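Local coordinates for protein alpha-galacturonidase (Bacillus subtilis, PDB 3FEF) that hydrolyses alpha-1,4-linked di-galacturonate, releasing galacturonate, as a family 4 glycoside hydrolase that depends on NAD(+) and manganese, at residues Ala9-Gly14 and Asp77-Ser82. Numbering follows the deposited sequence.
Sequences AYIGGG and DIVIIS
Tyr10 lays one face of its ring against Ile80, whose CB sits 4.2 Å from the ring centroid and 27° off its normal, a CH-pi contact. CG of Tyr10 is anti to its backbone N (chi1 -160°), and the ring leans over to the neighbouring strand; there CG2 of Ile80 meets CE1 of Tyr10 at 3.4 Å. Further along, OH of Tyr10 comes within 3.4 Å of CB of Ser82. An alanine in place of Tyr10 would probably open a gap over Ile80 and beside Ser82, and leave Trp18 and Leu22 of helix 18-28 without the ring they pack on. Underneath, strands 6-11 and 78-81 run parallel in the middle of the six-stranded Rossmann sheet, joined by four backbone hydrogen bonds, Ala9 N to Ile78 O, Ile80 N to Ala9 O, Ile11 N to Ile80 O and Ser82 N to Ile11 O. The opposite face of the sheet carries Ala9, Ile11, Val79 and Ile81. CD1 of Ile11 crosses to CG1 of Val79 at 3.7 Å; from helix 69-73, Leu69 packs on Ile11, and Leu73 on Ala9 and Val79. A type II turn from Tyr10 to Gly13 opens the glycine-rich loop which, by similarity, is part of the NAD(+) site. CA of Gly12 comes 3.5 Å from O of Ser82, where a CB would clash, while Gly14 N is hydrogen-bonded to Asp40 OD2.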
ATOM      1  N   ALA A   9     -23.858  -1.977 -28.635  1.00 26.89           N
ATOM      2  CA  ALA A   9     -25.081  -2.196 -27.894  1.00 26.92           C
ATOM      3  C   ALA A   9     -25.363  -0.905 -27.141  1.00 28.48           C
ATOM      4  O   ALA A   9     -24.476  -0.337 -26.508  1.00 30.14           O
ATOM      5  CB  ALA A   9     -24.929  -3.347 -26.944  1.00 25.19           C
ATOM      6  N   TYR A  10     -26.591  -0.421 -27.231  1.00 30.10           N
ATOM      7  CA  TYR A  10     -26.942   0.812 -26.548  1.00 28.28           C
ATOM      8  C   TYR A  10     -28.036   0.571 -25.521  1.00 28.14           C
ATOM      9  O   TYR A  10     -29.182   0.343 -25.894  1.00 28.19           O
ATOM     10  CB  TYR A  10     -27.421   1.862 -27.536  1.00 27.29           C
ATOM     11  CG  TYR A  10     -27.324   3.227 -26.939  1.00 28.04           C
ATOM     12  CD1 TYR A  10     -26.370   4.115 -27.375  1.00 29.44           C
ATOM     13  CD2 TYR A  10     -28.133   3.599 -25.878  1.00 28.78           C
ATOM     14  CE1 TYR A  10     -26.247   5.361 -26.811  1.00 30.38           C
ATOM     15  CE2 TYR A  10     -28.019   4.842 -25.309  1.00 30.74           C
ATOM     16  CZ  TYR A  10     -27.063   5.716 -25.780  1.00 29.16           C
ATOM     17  OH  TYR A  10     -26.931   6.956 -25.224  1.00 32.19           O
ATOM     18  N   ILE A  11     -27.678   0.637 -24.238  1.00 26.95           N
ATOM     19  CA  ILE A  11     -28.629   0.471 -23.148  1.00 24.32           C
ATOM     20  C   ILE A  11     -29.157   1.830 -22.685  1.00 27.23           C
ATOM     21  O   ILE A  11     -28.412   2.678 -22.182  1.00 23.78           O
ATOM     22  CB  ILE A  11     -27.999  -0.291 -21.973  1.00 26.71           C
ATOM     23  CG1 ILE A  11     -27.434  -1.618 -22.462  1.00 23.73           C
ATOM     24  CG2 ILE A  11     -29.028  -0.498 -20.870  1.00 27.16           C
ATOM     25  CD1 ILE A  11     -26.594  -2.345 -21.452  1.00 27.91           C
ATOM     26  N   GLY A  12     -30.459   2.027 -22.876  1.00 29.42           N
ATOM     27  CA  GLY A  12     -31.101   3.311 -22.694  1.00 28.22           C
ATOM     28  C   GLY A  12     -31.320   3.866 -24.084  1.00 34.05           C
ATOM     29  O   GLY A  12     -31.392   5.096 -24.280  1.00 34.86           O
ATOM     30  N   GLY A  13     -31.439   2.951 -25.051  1.00 33.80           N
ATOM     31  CA  GLY A  13     -31.546   3.299 -26.476  1.00 34.94           C
ATOM     32  C   GLY A  13     -32.746   4.134 -26.911  1.00 36.87           C
ATOM     33  O   GLY A  13     -32.889   4.466 -28.099  1.00 35.81           O
ATOM     34  N   GLY A  14     -33.609   4.478 -25.961  1.00 36.06           N
ATOM     35  CA  GLY A  14     -34.723   5.371 -26.236  1.00 37.58           C
ATOM     36  C   GLY A  14     -34.316   6.783 -25.857  1.00 38.37           C
ATOM     37  O   GLY A  14     -35.093   7.729 -25.996  1.00 36.98           O
ATOM     38  N   ASP A  77     -19.256  -5.076 -29.527  1.00 32.60           N
ATOM     39  CA  ASP A  77     -17.870  -4.631 -29.335  1.00 31.05           C
ATOM     40  C   ASP A  77     -17.817  -3.507 -28.308  1.00 29.62           C
ATOM     41  O   ASP A  77     -16.855  -3.371 -27.545  1.00 28.27           O
ATOM     42  CB  ASP A  77     -17.277  -4.125 -30.660  1.00 33.94           C
ATOM     43  CG  ASP A  77     -17.323  -5.172 -31.758  1.00 35.56           C
ATOM     44  OD1 ASP A  77     -16.668  -6.218 -31.599  1.00 38.68           O
ATOM     45  OD2 ASP A  77     -18.018  -4.960 -32.771  1.00 36.53           O
ATOM     46  N   ILE A  78     -18.874  -2.706 -28.292  1.00 26.45           N
ATOM     47  CA  ILE A  78     -18.965  -1.561 -27.414  1.00 26.14           C
ATOM     48  C   ILE A  78     -20.335  -1.613 -26.762  1.00 26.76           C
ATOM     49  O   ILE A  78     -21.307  -2.004 -27.414  1.00 25.07           O
ATOM     50  CB  ILE A  78     -18.846  -0.248 -28.218  1.00 24.63           C
ATOM     51  CG1 ILE A  78     -17.504  -0.200 -28.970  1.00 26.45           C
ATOM     52  CG2 ILE A  78     -19.035   0.951 -27.323  1.00 21.82           C
ATOM     53  CD1 ILE A  78     -16.272  -0.149 -28.074  1.00 24.89           C
ATOM     54  N   VAL A  79     -20.393  -1.263 -25.475  1.00 25.71           N
ATOM     55  CA  VAL A  79     -21.663  -1.120 -24.737  1.00 24.25           C
ATOM     56  C   VAL A  79     -21.735   0.279 -24.141  1.00 26.75           C
ATOM     57  O   VAL A  79     -20.876   0.686 -23.348  1.00 27.72           O
ATOM     58  CB  VAL A  79     -21.839  -2.190 -23.614  1.00 24.90           C
ATOM     59  CG1 VAL A  79     -23.199  -2.063 -22.967  1.00 21.62           C
ATOM     60  CG2 VAL A  79     -21.692  -3.595 -24.189  1.00 23.39           C
ATOM     61  N   ILE A  80     -22.752   1.026 -24.550  1.00 25.13           N
ATOM     62  CA  ILE A  80     -22.978   2.351 -24.032  1.00 22.81           C
ATOM     63  C   ILE A  80     -24.184   2.287 -23.115  1.00 26.05           C
ATOM     64  O   ILE A  80     -25.193   1.646 -23.441  1.00 24.93           O
ATOM     65  CB  ILE A  80     -23.278   3.318 -25.177  1.00 25.93           C
ATOM     66  CG1 ILE A  80     -22.088   3.353 -26.145  1.00 23.21           C
ATOM     67  CG2 ILE A  80     -23.654   4.707 -24.638  1.00 24.02           C
ATOM     68  CD1 ILE A  80     -22.385   4.132 -27.371  1.00 28.90           C
ATOM     69  N   ILE A  81     -24.074   2.936 -21.961  1.00 24.70           N
ATOM     70  CA  ILE A  81     -25.165   2.957 -21.002  1.00 24.75           C
ATOM     71  C   ILE A  81     -25.542   4.386 -20.665  1.00 27.08           C
ATOM     72  O   ILE A  81     -24.724   5.171 -20.150  1.00 23.36           O
ATOM     73  CB  ILE A  81     -24.810   2.244 -19.680  1.00 24.66           C
ATOM     74  CG1 ILE A  81     -24.193   0.874 -19.966  1.00 22.76           C
ATOM     75  CG2 ILE A  81     -26.059   2.144 -18.785  1.00 22.23           C
ATOM     76  CD1 ILE A  81     -23.561   0.216 -18.720  1.00 23.44           C
ATOM     77  N   SER A  82     -26.794   4.705 -20.950  1.00 23.87           N
ATOM     78  CA  SER A  82     -27.332   5.997 -20.641  1.00 29.54           C
ATOM     79  C   SER A  82     -28.798   5.861 -20.278  1.00 31.68           C
ATOM     80  O   SER A  82     -29.672   6.067 -21.121  1.00 31.95           O
ATOM     81  CB  SER A  82     -27.198   6.886 -21.867  1.00 32.13           C
ATOM     82  OG  SER A  82     -28.073   7.966 -21.753  1.00 36.79           O
TER